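Local coordinates for protein cephalosporin acylase (Bacillus halodurans, PDB 2NLZ) that probably hydrolyses amide bonds as a cephalosporin acylase of the gamma-glutamyltranspeptidase family, although its natural substrate is not established, at residues D[272-277]-D[326-331]; D[277-282]-D[447-452]; D[281-286]-D[301-306]; D[307-312]-D[471-476]. The protein carries 1 engineered substitution. One frame throughout, in Å; residues are numbered along the deposited sequence.

Interaction 1 (D[272-277]-D[326-331])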
loop_
_atom_site.group_PDB
_atom_site.type_symbol
_atom_site.label_atom_id
_atom_site.label_comp_id
_atom_site.label_asym_id
_atom_site.label_seq_id
_atom_site.Cartn_x
_atom_site.Cartn_y
_atom_site.Cartn_z
ATOM N N GLN D 272 -25.582 14.487 22.605
ATOM C CA GLN D 272 -24.216 14.289 23.119
ATOM C C GLN D 272 -23.126 15.068 22.371
ATOM O O GLN D 272 -21.929 14.845 22.602
ATOM C CB GLN D 272 -23.857 12.790 23.180
ATOM C CG GLN D 272 -23.576 12.124 21.823
ATOM C CD GLN D 272 -22.863 10.792 21.945
ATOM O OE1 GLN D 272 -23.124 9.874 21.179
ATOM N NE2 GLN D 272 -21.944 10.689 22.892
ATOM N N GLY D 273 -23.538 15.989 21.499
ATOM C CA GLY D 273 -22.605 16.790 20.705
ATOM C C GLY D 273 -21.609 17.565 21.544
ATOM O O GLY D 273 -20.493 17.847 21.110
ATOM N N LEU D 274 -22.036 17.905 22.756
ATOM C CA LEU D 274 -21.199 18.489 23.793
ATOM C C LEU D 274 -19.792 17.874 23.841
ATOM O O LEU D 274 -18.803 18.594 23.976
ATOM C CB LEU D 274 -21.901 18.271 25.137
ATOM C CG LEU D 274 -21.558 19.116 26.352
ATOM C CD1 LEU D 274 -20.226 18.714 26.962
ATOM C CD2 LEU D 274 -21.556 20.550 25.932
ATOM N N VAL D 275 -19.727 16.545 23.732
ATOM C CA VAL D 275 -18.480 15.789 23.845
ATOM C C VAL D 275 -17.478 16.216 22.791
ATOM O O VAL D 275 -16.329 16.508 23.107
ATOM C CB VAL D 275 -18.721 14.267 23.761
ATOM C CG1 VAL D 275 -17.406 13.512 23.766
ATOM C CG2 VAL D 275 -19.592 13.810 24.922
ATOM N N ALA D 276 -17.925 16.271 21.542
ATOM C CA ALA D 276 -17.089 16.757 20.447
ATOM C C ALA D 276 -16.526 18.127 20.770
ATOM O O ALA D 276 -15.322 18.342 20.692
ATOM C CB ALA D 276 -17.889 16.814 19.153
ATOM N N LEU D 277 -17.422 19.033 21.158
ATOM C CA LEU D 277 -17.094 20.411 21.531
ATOM C C LEU D 277 -16.041 20.539 22.646
ATOM O O LEU D 277 -15.044 21.254 22.500
ATOM C CB LEU D 277 -18.379 21.145 21.915
ATOM C CG LEU D 277 -19.013 22.069 20.875
ATOM C CD1 LEU D 277 -18.738 21.632 19.473
ATOM C CD2 LEU D 277 -20.499 22.172 21.090
ATOM N N GLU D 326 -22.113 25.697 29.993
ATOM C CA GLU D 326 -21.143 26.795 30.000
ATOM C C GLU D 326 -19.878 26.458 30.784
ATOM O O GLU D 326 -18.784 26.915 30.440
ATOM C CB GLU D 326 -21.781 28.069 30.572
ATOM C CG GLU D 326 -22.772 28.777 29.633
ATOM C CD GLU D 326 -24.164 28.136 29.587
ATOM O OE1 GLU D 326 -24.501 27.312 30.471
ATOM O OE2 GLU D 326 -24.927 28.475 28.655
ATOM N N GLN D 327 -20.045 25.664 31.839
ATOM C CA GLN D 327 -18.925 25.206 32.656
ATOM C C GLN D 327 -18.075 24.169 31.930
ATOM O O GLN D 327 -16.845 24.243 31.972
ATOM C CB GLN D 327 -19.413 24.632 33.991
ATOM C CG GLN D 327 -19.779 25.672 35.037
ATOM C CD GLN D 327 -20.299 25.047 36.322
ATOM O OE1 GLN D 327 -21.060 24.077 36.292
ATOM N NE2 GLN D 327 -19.896 25.608 37.460
ATOM N N LEU D 328 -18.726 23.212 31.263
ATOM C CA LEU D 328 -18.016 22.151 30.546
ATOM C C LEU D 328 -17.272 22.694 29.330
ATOM O O LEU D 328 -16.217 22.165 28.939
ATOM C CB LEU D 328 -18.970 21.040 30.103
ATOM C CG LEU D 328 -19.652 20.198 31.181
ATOM C CD1 LEU D 328 -20.806 19.435 30.570
ATOM C CD2 LEU D 328 -18.682 19.248 31.886
ATOM N N LEU D 329 -17.816 23.761 28.749
ATOM C CA LEU D 329 -17.265 24.325 27.527
ATOM C C LEU D 329 -16.327 25.520 27.745
ATOM O O LEU D 329 -15.922 26.189 26.789
ATOM C CB LEU D 329 -18.409 24.685 26.580
ATOM C CG LEU D 329 -18.702 23.695 25.443
ATOM C CD1 LEU D 329 -18.422 22.242 25.823
ATOM C CD2 LEU D 329 -20.124 23.869 24.910
ATOM N N SER D 330 -15.973 25.769 29.001
ATOM C CA SER D 330 -15.164 26.931 29.360
ATOM C C SER D 330 -13.676 26.675 29.145
ATOM O O SER D 330 -13.209 25.542 29.304
ATOM C CB SER D 330 -15.426 27.340 30.815
ATOM O OG SER D 330 -14.803 26.449 31.725
ATOM N N ASP D 331 -12.951 27.743 28.796
ATOM C CA ASP D 331 -11.513 27.699 28.523
ATOM C C ASP D 331 -10.656 27.250 29.705
ATOM O O ASP D 331 -9.639 26.576 29.508
ATOM C CB ASP D 331 -11.013 29.054 28.020
ATOM C CG ASP D 331 -11.486 29.368 26.615
ATOM O OD1 ASP D 331 -11.900 28.438 25.888
ATOM O OD2 ASP D 331 -11.442 30.553 26.233
#
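L274 spreads its two methyl branches over a pair of consecutive leucines, L328 and L329, and this apolar contact carries most of the interface. Its CG lies anti to the backbone N (chi1 -160°), which carries the fork out from helix 274-283 to the end of helix 325-328. CD1 of L274 meets CD1 of L328 at 3.7 Å, the two side chains crossing at about a right angle. The other branch, CD2, faces both methyls of L329, 3.6 Å from CD1 and 3.8 Å from CD2 of that residue. One turn further on, CB of L277 adds a looser touch on L329 CD1 at 4.1 Å. Cut back to an alanine, position L274 would probably leave a gap in front of L328 and L329, whose methyls would lose their main partner here. Strand 250-259 backs the cluster, with I255 against L274 and L277 and I257 against L277 and L329.

The polar bonding lies on the side of 326-331 and does not cross to the other segment. S330 OG donates to the carbonyl O of Q327 at 3.0 Å, tilted 29° from the carbonyl plane, and makes a weak bond to Y333 N. The chain leaves helix 325-328 at L329, and S330 caps the next helix, 331-338. Cohesion between the segments therefore rests on exclusion of water from leucine methyls, while S330 serves the backbone of its own helix junction.

Interaction 2 (D[277-282]-D[447-452])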
loop_
_atom_site.group_PDB
_atom_site.type_symbol
_atom_site.label_atom_id
_atom_site.label_comp_id
_atom_site.label_asym_id
_atom_site.label_seq_id
_atom_site.Cartn_x
_atom_site.Cartn_y
_atom_site.Cartn_z
ATOM N N LEU D 277 -17.422 19.033 21.158
ATOM C CA LEU D 277 -17.094 20.411 21.531
ATOM C C LEU D 277 -16.041 20.539 22.646
ATOM O O LEU D 277 -15.044 21.254 22.500
ATOM C CB LEU D 277 -18.379 21.145 21.915
ATOM C CG LEU D 277 -19.013 22.069 20.875
ATOM C CD1 LEU D 277 -18.738 21.632 19.473
ATOM C CD2 LEU D 277 -20.499 22.172 21.090
ATOM N N GLU D 278 -16.265 19.837 23.751
ATOM C CA GLU D 278 -15.323 19.822 24.860
ATOM C C GLU D 278 -13.967 19.230 24.445
ATOM O O GLU D 278 -12.911 19.795 24.759
ATOM C CB GLU D 278 -15.909 19.052 26.046
ATOM C CG GLU D 278 -15.025 19.061 27.282
ATOM C CD GLU D 278 -15.551 18.162 28.380
ATOM O OE1 GLU D 278 -16.771 17.897 28.426
ATOM O OE2 GLU D 278 -14.736 17.713 29.201
ATOM N N ALA D 279 -14.003 18.106 23.732
ATOM C CA ALA D 279 -12.783 17.501 23.207
ATOM C C ALA D 279 -12.012 18.491 22.337
ATOM O O ALA D 279 -10.825 18.716 22.570
ATOM C CB ALA D 279 -13.087 16.220 22.443
ATOM N N LEU D 280 -12.685 19.105 21.365
ATOM C CA LEU D 280 -12.034 20.126 20.536
ATOM C C LEU D 280 -11.430 21.239 21.386
ATOM O O LEU D 280 -10.358 21.766 21.059
ATOM C CB LEU D 280 -12.983 20.733 19.492
ATOM C CG LEU D 280 -13.000 20.199 18.051
ATOM C CD1 LEU D 280 -11.693 19.495 17.696
ATOM C CD2 LEU D 280 -14.179 19.272 17.816
ATOM N N ASN D 281 -12.115 21.567 22.483
ATOM C CA ASN D 281 -11.701 22.646 23.371
ATOM C C ASN D 281 -10.455 22.296 24.186
ATOM O O ASN D 281 -9.609 23.150 24.448
ATOM C CB ASN D 281 -12.857 23.018 24.298
ATOM C CG ASN D 281 -12.970 24.503 24.513
ATOM O OD1 ASN D 281 -12.645 25.305 23.625
ATOM N ND2 ASN D 281 -13.447 24.886 25.698
ATOM N N ILE D 282 -10.359 21.033 24.589
ATOM C CA ILE D 282 -9.150 20.507 25.209
ATOM C C ILE D 282 -7.993 20.506 24.198
ATOM O O ILE D 282 -6.912 21.014 24.474
ATOM C CB ILE D 282 -9.381 19.078 25.761
ATOM C CG1 ILE D 282 -10.407 19.092 26.897
ATOM C CG2 ILE D 282 -8.100 18.501 26.290
ATOM C CD1 ILE D 282 -11.020 17.733 27.215
ATOM N N GLY D 447 -15.955 10.862 15.608
ATOM C CA GLY D 447 -16.006 11.155 14.173
ATOM C C GLY D 447 -16.141 12.636 13.857
ATOM O O GLY D 447 -15.590 13.126 12.869
ATOM N N HIS D 448 -16.880 13.344 14.704
ATOM C CA HIS D 448 -16.983 14.794 14.617
ATOM C C HIS D 448 -15.620 15.448 14.890
ATOM O O HIS D 448 -15.224 16.387 14.195
ATOM C CB HIS D 448 -18.022 15.317 15.609
ATOM C CG HIS D 448 -19.434 15.205 15.127
ATOM N ND1 HIS D 448 -20.392 16.149 15.421
ATOM C CD2 HIS D 448 -20.051 14.271 14.364
ATOM C CE1 HIS D 448 -21.539 15.799 14.866
ATOM N NE2 HIS D 448 -21.362 14.659 14.226
ATOM N N MET D 449 -14.897 14.948 15.888
ATOM C CA MET D 449 -13.590 15.519 16.193
ATOM C C MET D 449 -12.631 15.279 15.043
ATOM O O MET D 449 -11.847 16.166 14.693
ATOM C CB MET D 449 -12.996 14.954 17.487
ATOM C CG MET D 449 -11.857 15.817 18.024
ATOM S SD MET D 449 -10.891 15.234 19.452
ATOM C CE MET D 449 -10.431 13.642 18.859
ATOM N N GLN D 450 -12.707 14.088 14.447
ATOM C CA GLN D 450 -11.794 13.746 13.361
ATOM C C GLN D 450 -12.053 14.570 12.104
ATOM O O GLN D 450 -11.111 15.181 11.602
ATOM C CB GLN D 450 -11.735 12.238 13.102
ATOM C CG GLN D 450 -10.992 11.493 14.214
ATOM C CD GLN D 450 -11.243 9.989 14.210
ATOM O OE1 GLN D 450 -10.676 9.259 13.401
ATOM N NE2 GLN D 450 -12.069 9.518 15.135
ATOM N N VAL D 451 -13.307 14.654 11.636
ATOM C CA VAL D 451 -13.583 15.455 10.429
ATOM C C VAL D 451 -13.281 16.936 10.651
ATOM O O VAL D 451 -12.819 17.612 9.729
ATOM C CB VAL D 451 -15.018 15.286 9.813
ATOM C CG1 VAL D 451 -15.352 13.830 9.563
ATOM C CG2 VAL D 451 -16.071 15.932 10.672
ATOM N N MET D 452 -13.515 17.428 11.871
ATOM C CA MET D 452 -13.241 18.837 12.173
ATOM C C MET D 452 -11.751 19.149 12.115
ATOM O O MET D 452 -11.337 20.164 11.542
ATOM C CB MET D 452 -13.859 19.284 13.510
ATOM C CG MET D 452 -15.369 19.607 13.451
ATOM S SD MET D 452 -15.813 20.809 12.174
ATOM C CE MET D 452 -16.188 19.792 10.742
#
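L280 lays its forked end over the stem of M449, CD1 coming to 3.7 Å from M449 CG, and the two side chains slide past each other in opposite directions. The other branch of the fork, CD2, lies 4.1 Å from M449 CA and 4.3 Å from M452 CB, so L280 touches residues one turn apart. M449 answers with CG anti to its backbone nitrogen (chi1 -163°); the chain then runs out extended and bends at chi3, bringing SD to 3.8 Å from the CB of A279. The sulfur thus packs on the small alanine methyl. No hydrogen bond joins the two segments, and every residue that touches is buried. Helices 277-282 and 447-452 cross at -46°, and the axes of these short segments come within 9.7 Å. They probably belong to a helical layer of the alpha-beta-beta-alpha sandwich, as in other Ntn hydrolases, the clan of the gamma-glutamyltranspeptidase family, and side chains such as L277 and L280 also reach strand 250-259. Helix 294-314 packs on the same residues: M304 touches both A279 and M449, and Q300 also packs on M449. The neighbours of M449 in its own helix look to other partners, H448 ND1 bonding to E266 OE2 and Q450 NE2 to the carbonyl O of W471.

Interaction 3 (D[281-286]-D[301-306])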
loop_
_atom_site.group_PDB
_atom_site.type_symbol
_atom_site.label_atom_id
_atom_site.label_comp_id
_atom_site.label_asym_id
_atom_site.label_seq_id
_atom_site.Cartn_x
_atom_site.Cartn_y
_atom_site.Cartn_z
ATOM N N ASN D 281 -12.115 21.567 22.483
ATOM C CA ASN D 281 -11.701 22.646 23.371
ATOM C C ASN D 281 -10.455 22.296 24.186
ATOM O O ASN D 281 -9.609 23.150 24.448
ATOM C CB ASN D 281 -12.857 23.018 24.298
ATOM C CG ASN D 281 -12.970 24.503 24.513
ATOM O OD1 ASN D 281 -12.645 25.305 23.625
ATOM N ND2 ASN D 281 -13.447 24.886 25.698
ATOM N N ILE D 282 -10.359 21.033 24.589
ATOM C CA ILE D 282 -9.150 20.507 25.209
ATOM C C ILE D 282 -7.993 20.506 24.198
ATOM O O ILE D 282 -6.912 21.014 24.474
ATOM C CB ILE D 282 -9.381 19.078 25.761
ATOM C CG1 ILE D 282 -10.407 19.092 26.897
ATOM C CG2 ILE D 282 -8.100 18.501 26.290
ATOM C CD1 ILE D 282 -11.020 17.733 27.215
ATOM N N VAL D 283 -8.243 19.964 23.012
ATOM C CA VAL D 283 -7.194 19.790 22.011
ATOM C C VAL D 283 -6.727 21.127 21.394
ATOM O O VAL D 283 -5.609 21.234 20.897
ATOM C CB VAL D 283 -7.622 18.743 20.934
ATOM C CG1 VAL D 283 -8.091 19.404 19.633
ATOM C CG2 VAL D 283 -6.500 17.784 20.659
ATOM N N LYS D 284 -7.595 22.135 21.469
ATOM C CA LYS D 284 -7.360 23.516 21.014
ATOM C C LYS D 284 -6.048 24.138 21.503
ATOM O O LYS D 284 -5.447 24.948 20.803
ATOM C CB LYS D 284 -8.507 24.373 21.542
ATOM C CG LYS D 284 -8.798 25.645 20.820
ATOM C CD LYS D 284 -10.250 26.014 21.108
ATOM C CE LYS D 284 -10.406 27.124 22.135
ATOM N NZ LYS D 284 -10.663 28.443 21.474
ATOM N N GLY D 285 -5.627 23.776 22.715
ATOM C CA GLY D 285 -4.428 24.342 23.327
ATOM C C GLY D 285 -3.109 23.803 22.801
ATOM O O GLY D 285 -2.055 24.370 23.071
ATOM N N PHE D 286 -3.160 22.699 22.065
ATOM C CA PHE D 286 -1.987 22.182 21.373
ATOM C C PHE D 286 -1.959 22.667 19.927
ATOM O O PHE D 286 -3.003 22.902 19.314
ATOM C CB PHE D 286 -2.001 20.656 21.350
ATOM C CG PHE D 286 -2.134 20.015 22.701
ATOM C CD1 PHE D 286 -1.182 20.237 23.696
ATOM C CD2 PHE D 286 -3.185 19.138 22.959
ATOM C CE1 PHE D 286 -1.287 19.616 24.941
ATOM C CE2 PHE D 286 -3.301 18.505 24.200
ATOM C CZ PHE D 286 -2.349 18.746 25.198
ATOM N N ILE D 301 -6.862 11.411 20.630
ATOM C CA ILE D 301 -7.408 10.297 21.432
ATOM C C ILE D 301 -7.510 10.620 22.934
ATOM O O ILE D 301 -8.522 10.321 23.574
ATOM C CB ILE D 301 -6.599 8.971 21.199
ATOM C CG1 ILE D 301 -6.762 8.482 19.762
ATOM C CG2 ILE D 301 -7.042 7.856 22.130
ATOM C CD1 ILE D 301 -5.651 7.555 19.294
ATOM N N GLU D 302 -6.481 11.258 23.489
ATOM C CA GLU D 302 -6.515 11.626 24.904
ATOM C C GLU D 302 -7.588 12.653 25.248
ATOM O O GLU D 302 -8.328 12.465 26.214
ATOM C CB GLU D 302 -5.147 12.097 25.376
ATOM C CG GLU D 302 -4.070 11.025 25.316
ATOM C CD GLU D 302 -4.267 9.898 26.322
ATOM O OE1 GLU D 302 -5.151 9.032 26.120
ATOM O OE2 GLU D 302 -3.502 9.872 27.310
ATOM N N ALA D 303 -7.671 13.718 24.446
ATOM C CA ALA D 303 -8.682 14.773 24.611
ATOM C C ALA D 303 -10.090 14.211 24.506
ATOM O O ALA D 303 -10.964 14.506 25.331
ATOM C CB ALA D 303 -8.477 15.884 23.581
ATOM N N MET D 304 -10.299 13.385 23.489
ATOM C CA MET D 304 -11.583 12.740 23.290
ATOM C C MET D 304 -11.959 11.950 24.528
ATOM O O MET D 304 -13.081 12.063 25.014
ATOM C CB MET D 304 -11.563 11.837 22.049
ATOM C CG MET D 304 -12.884 11.119 21.749
ATOM S SD MET D 304 -14.352 12.166 21.894
ATOM C CE MET D 304 -14.106 13.320 20.548
ATOM N N LYS D 305 -11.007 11.178 25.039
ATOM C CA LYS D 305 -11.235 10.339 26.203
ATOM C C LYS D 305 -11.753 11.135 27.386
ATOM O O LYS D 305 -12.775 10.773 27.959
ATOM C CB LYS D 305 -9.973 9.560 26.575
ATOM C CG LYS D 305 -9.846 8.242 25.831
ATOM C CD LYS D 305 -8.402 7.796 25.718
ATOM C CE LYS D 305 -7.864 7.264 27.034
ATOM N NZ LYS D 305 -6.398 6.998 26.950
ATOM N N LEU D 306 -11.079 12.230 27.724
ATOM C CA LEU D 306 -11.473 13.032 28.885
ATOM C C LEU D 306 -12.873 13.622 28.734
ATOM O O LEU D 306 -13.683 13.566 29.657
ATOM C CB LEU D 306 -10.452 14.135 29.150
ATOM C CG LEU D 306 -9.026 13.644 29.435
ATOM C CD1 LEU D 306 -7.993 14.715 29.081
ATOM C CD2 LEU D 306 -8.878 13.156 30.889
#
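A303 offers a bare methyl to I282 and V283, and the close packing of this contact gathers around it. CG2 of I282, anti to the backbone N, meets A303 CB at 3.8 Å. V283 joins from the next position, its CB 4.0 Å from the same methyl. The small A303 side chain brings the backbones near, with the CA atoms of I282 and A303 only 5.8 Å apart. The other arm of I282 runs on along the helix: its CD1 lies 3.7 Å from the carbonyl O of A303 and 4.1 Å from L306 CB, and the side chains of I282 and L306 cross at about a right angle.

Away from this tight centre the first segment opens toward solvent. A type I turn from V283 to F286, closed by F286 N bonding to V283 O at 3.1 Å, leads the chain through the exposed G285; K284, partly exposed, sends its NZ to the carbonyl O of D258. The salt bridge on 301-306 is no part of that solvent side: K305 NZ and the syn lone pair of E302 OE1 pair in a buried place, and both side chains also bond to the backbone of L346.

The contact joins two successive helices, 274-283 and 294-314. R337 of helix 331-338 packs on I282 and L306, M453 of helix 444-457 touches V283, and strand 471-473 lies against I301, M304 and K305.

Interaction 4 (D[307-312]-D[471-476])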
loop_
_atom_site.group_PDB
_atom_site.type_symbol
_atom_site.label_atom_id
_atom_site.label_comp_id
_atom_site.label_asym_id
_atom_site.label_seq_id
_atom_site.Cartn_x
_atom_site.Cartn_y
_atom_site.Cartn_z
ATOM N N ALA D 307 -13.143 14.153 27.546
ATOM C CA ALA D 307 -14.425 14.744 27.221
ATOM C C ALA D 307 -15.569 13.733 27.251
ATOM O O ALA D 307 -16.688 14.064 27.658
ATOM C CB ALA D 307 -14.348 15.410 25.854
ATOM N N PHE D 308 -15.294 12.508 26.817
ATOM C CA PHE D 308 -16.350 11.520 26.675
ATOM C C PHE D 308 -16.852 11.026 28.029
ATOM O O PHE D 308 -18.053 10.787 28.200
ATOM C CB PHE D 308 -15.906 10.348 25.796
ATOM C CG PHE D 308 -16.962 9.876 24.834
ATOM C CD1 PHE D 308 -18.235 9.541 25.275
ATOM C CD2 PHE D 308 -16.674 9.755 23.479
ATOM C CE1 PHE D 308 -19.218 9.105 24.381
ATOM C CE2 PHE D 308 -17.649 9.315 22.570
ATOM C CZ PHE D 308 -18.925 8.995 23.027
ATOM N N VAL D 309 -15.942 10.886 28.989
ATOM C CA VAL D 309 -16.339 10.439 30.323
ATOM C C VAL D 309 -17.038 11.575 31.080
ATOM O O VAL D 309 -17.849 11.337 31.983
ATOM C CB VAL D 309 -15.171 9.835 31.120
ATOM C CG1 VAL D 309 -15.712 8.904 32.194
ATOM C CG2 VAL D 309 -14.292 9.031 30.212
ATOM N N ASP D 310 -16.744 12.806 30.676
ATOM C CA ASP D 310 -17.479 13.961 31.159
ATOM C C ASP D 310 -18.875 13.966 30.606
ATOM O O ASP D 310 -19.835 14.055 31.364
ATOM C CB ASP D 310 -16.783 15.258 30.772
ATOM C CG ASP D 310 -15.691 15.624 31.730
ATOM O OD1 ASP D 310 -15.660 15.046 32.839
ATOM O OD2 ASP D 310 -14.865 16.487 31.386
ATOM N N GLY D 311 -18.983 13.860 29.287
ATOM C CA GLY D 311 -20.284 13.838 28.613
ATOM C C GLY D 311 -21.187 12.716 29.095
ATOM O O GLY D 311 -22.396 12.900 29.222
ATOM N N MET D 312 -20.595 11.556 29.383
ATOM C CA MET D 312 -21.355 10.400 29.858
ATOM C C MET D 312 -21.821 10.572 31.297
ATOM O O MET D 312 -22.841 10.008 31.699
ATOM C CB MET D 312 -20.544 9.113 29.705
ATOM C CG MET D 312 -20.903 8.304 28.478
ATOM S SD MET D 312 -19.476 7.364 27.929
ATOM C CE MET D 312 -20.229 5.785 27.502
ATOM N N TRP D 471 -9.900 6.245 13.945
ATOM C CA TRP D 471 -9.750 5.590 15.226
ATOM C C TRP D 471 -11.021 5.799 16.034
ATOM O O TRP D 471 -11.780 6.739 15.767
ATOM C CB TRP D 471 -8.558 6.179 15.980
ATOM C CG TRP D 471 -8.646 7.658 16.112
ATOM C CD1 TRP D 471 -8.081 8.593 15.285
ATOM C CD2 TRP D 471 -9.357 8.388 17.121
ATOM N NE1 TRP D 471 -8.397 9.855 15.721
ATOM C CE2 TRP D 471 -9.181 9.754 16.844
ATOM C CE3 TRP D 471 -10.123 8.015 18.228
ATOM C CZ2 TRP D 471 -9.748 10.747 17.633
ATOM C CZ3 TRP D 471 -10.693 9.008 19.010
ATOM C CH2 TRP D 471 -10.501 10.354 18.711
ATOM N N GLN D 472 -11.253 4.924 17.014
ATOM C CA GLN D 472 -12.286 5.165 18.020
ATOM C C GLN D 472 -11.995 4.521 19.365
ATOM O O GLN D 472 -11.637 3.350 19.435
ATOM C CB GLN D 472 -13.683 4.789 17.521
ATOM C CG GLN D 472 -14.000 3.320 17.412
ATOM C CD GLN D 472 -15.484 3.098 17.223
ATOM O OE1 GLN D 472 -16.305 3.654 17.959
ATOM N NE2 GLN D 472 -15.840 2.297 16.227
ATOM N N TRP D 473 -12.146 5.312 20.426
ATOM C CA TRP D 473 -11.966 4.840 21.800
ATOM C C TRP D 473 -13.221 4.124 22.305
ATOM O O TRP D 473 -14.333 4.581 22.061
ATOM C CB TRP D 473 -11.635 6.029 22.707
ATOM C CG TRP D 473 -11.814 5.759 24.150
ATOM C CD1 TRP D 473 -10.925 5.164 24.980
ATOM C CD2 TRP D 473 -12.958 6.071 24.938
ATOM N NE1 TRP D 473 -11.436 5.087 26.247
ATOM C CE2 TRP D 473 -12.689 5.635 26.247
ATOM C CE3 TRP D 473 -14.187 6.671 24.663
ATOM C CZ2 TRP D 473 -13.606 5.783 27.286
ATOM C CZ3 TRP D 473 -15.097 6.819 25.697
ATOM C CH2 TRP D 473 -14.801 6.375 26.992
ATOM N N THR D 474 -13.040 3.012 23.017
ATOM C CA THR D 474 -14.171 2.270 23.596
ATOM C C THR D 474 -14.198 2.239 25.132
ATOM O O THR D 474 -15.091 2.829 25.741
ATOM C CB THR D 474 -14.258 0.810 23.073
ATOM O OG1 THR D 474 -13.050 0.102 23.396
ATOM C CG2 THR D 474 -14.499 0.778 21.568
ATOM N N ASN D 475 -13.229 1.552 25.750
ATOM C CA ASN D 475 -13.295 1.218 27.179
ATOM C C ASN D 475 -12.492 2.122 28.082
ATOM O O ASN D 475 -13.032 3.024 28.710
ATOM C CB ASN D 475 -12.857 -0.226 27.426
ATOM C CG ASN D 475 -13.956 -1.223 27.158
ATOM O OD1 ASN D 475 -15.133 -0.863 27.094
ATOM N ND2 ASN D 475 -13.581 -2.490 27.002
ATOM N N GLY D 476 -11.201 1.858 28.179
ATOM C CA GLY D 476 -10.361 2.592 29.103
ATOM C C GLY D 476 -9.170 3.088 28.328
ATOM O O GLY D 476 -9.116 4.253 27.921
#
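With CG of W473 anti to its backbone N (chi1 163°), the indole extends from the end of strand 471-473 and puts the far rim of its six-membered ring against F308 and V309. CZ3 does most of the touching: it lies 3.6 Å from F308 CB and 3.7 Å from F308 CG, meeting the root of the phenylalanine rather than its tip. The two rings meet obliquely, planes at 45° and centroids 5.6 Å apart. Beside it, CH2 of the indole is 4.2 Å from CG2 of V309, so the tryptophan spans two consecutive residues of the helix. Strand 471-473 is an edge strand of a small three-stranded mixed sheet, paired through Q472 with Q480 of strand 478-481, and W473, together with W471, packs this small sheet onto helix 294-314. K305, a turn earlier on the same helix, packs on the indole too, while Q446 of helix 444-457 binds the W473 backbone N through OE1 and touches F308. The pyrrole end of the indole is held by its own loop: NE1 donates to the carbonyl O of G476 at 3.0 Å, with an N-H...O angle of 146° and the acceptor close to the ring plane. Over one face, N475 N lies 4.0 Å above the ring, offset toward the rim. A leucine in place of W473 would probably open a gap beside F308 and V309 and leave the G476 carbonyl without this donor. Further round the helix, D310 forms a salt bridge with R337 and bonds to G351 N.

Interactions 1, 2 and 3 share helix 274-283, which meets helices 325-328, 444-457 and 294-314 in turn; interaction 4 leads from helix 294-314 to the small sheet of strand 471-473. In interactions 2 and 3 every touching residue is buried, interaction 2 lying nearer the chain centre (about 16 Å against about 23 Å, centre to centre); interactions 1 and 4 are mostly buried but include a partly exposed residue, L329 and V309 respectively. Branched aliphatics dominate interaction 1, thioether and alanine join leucine in interaction 2, alanine brings helices close in interaction 3, and aromatic rings span the wider gap in interaction 4. M304, untouched by I282, packs on A279 and M449.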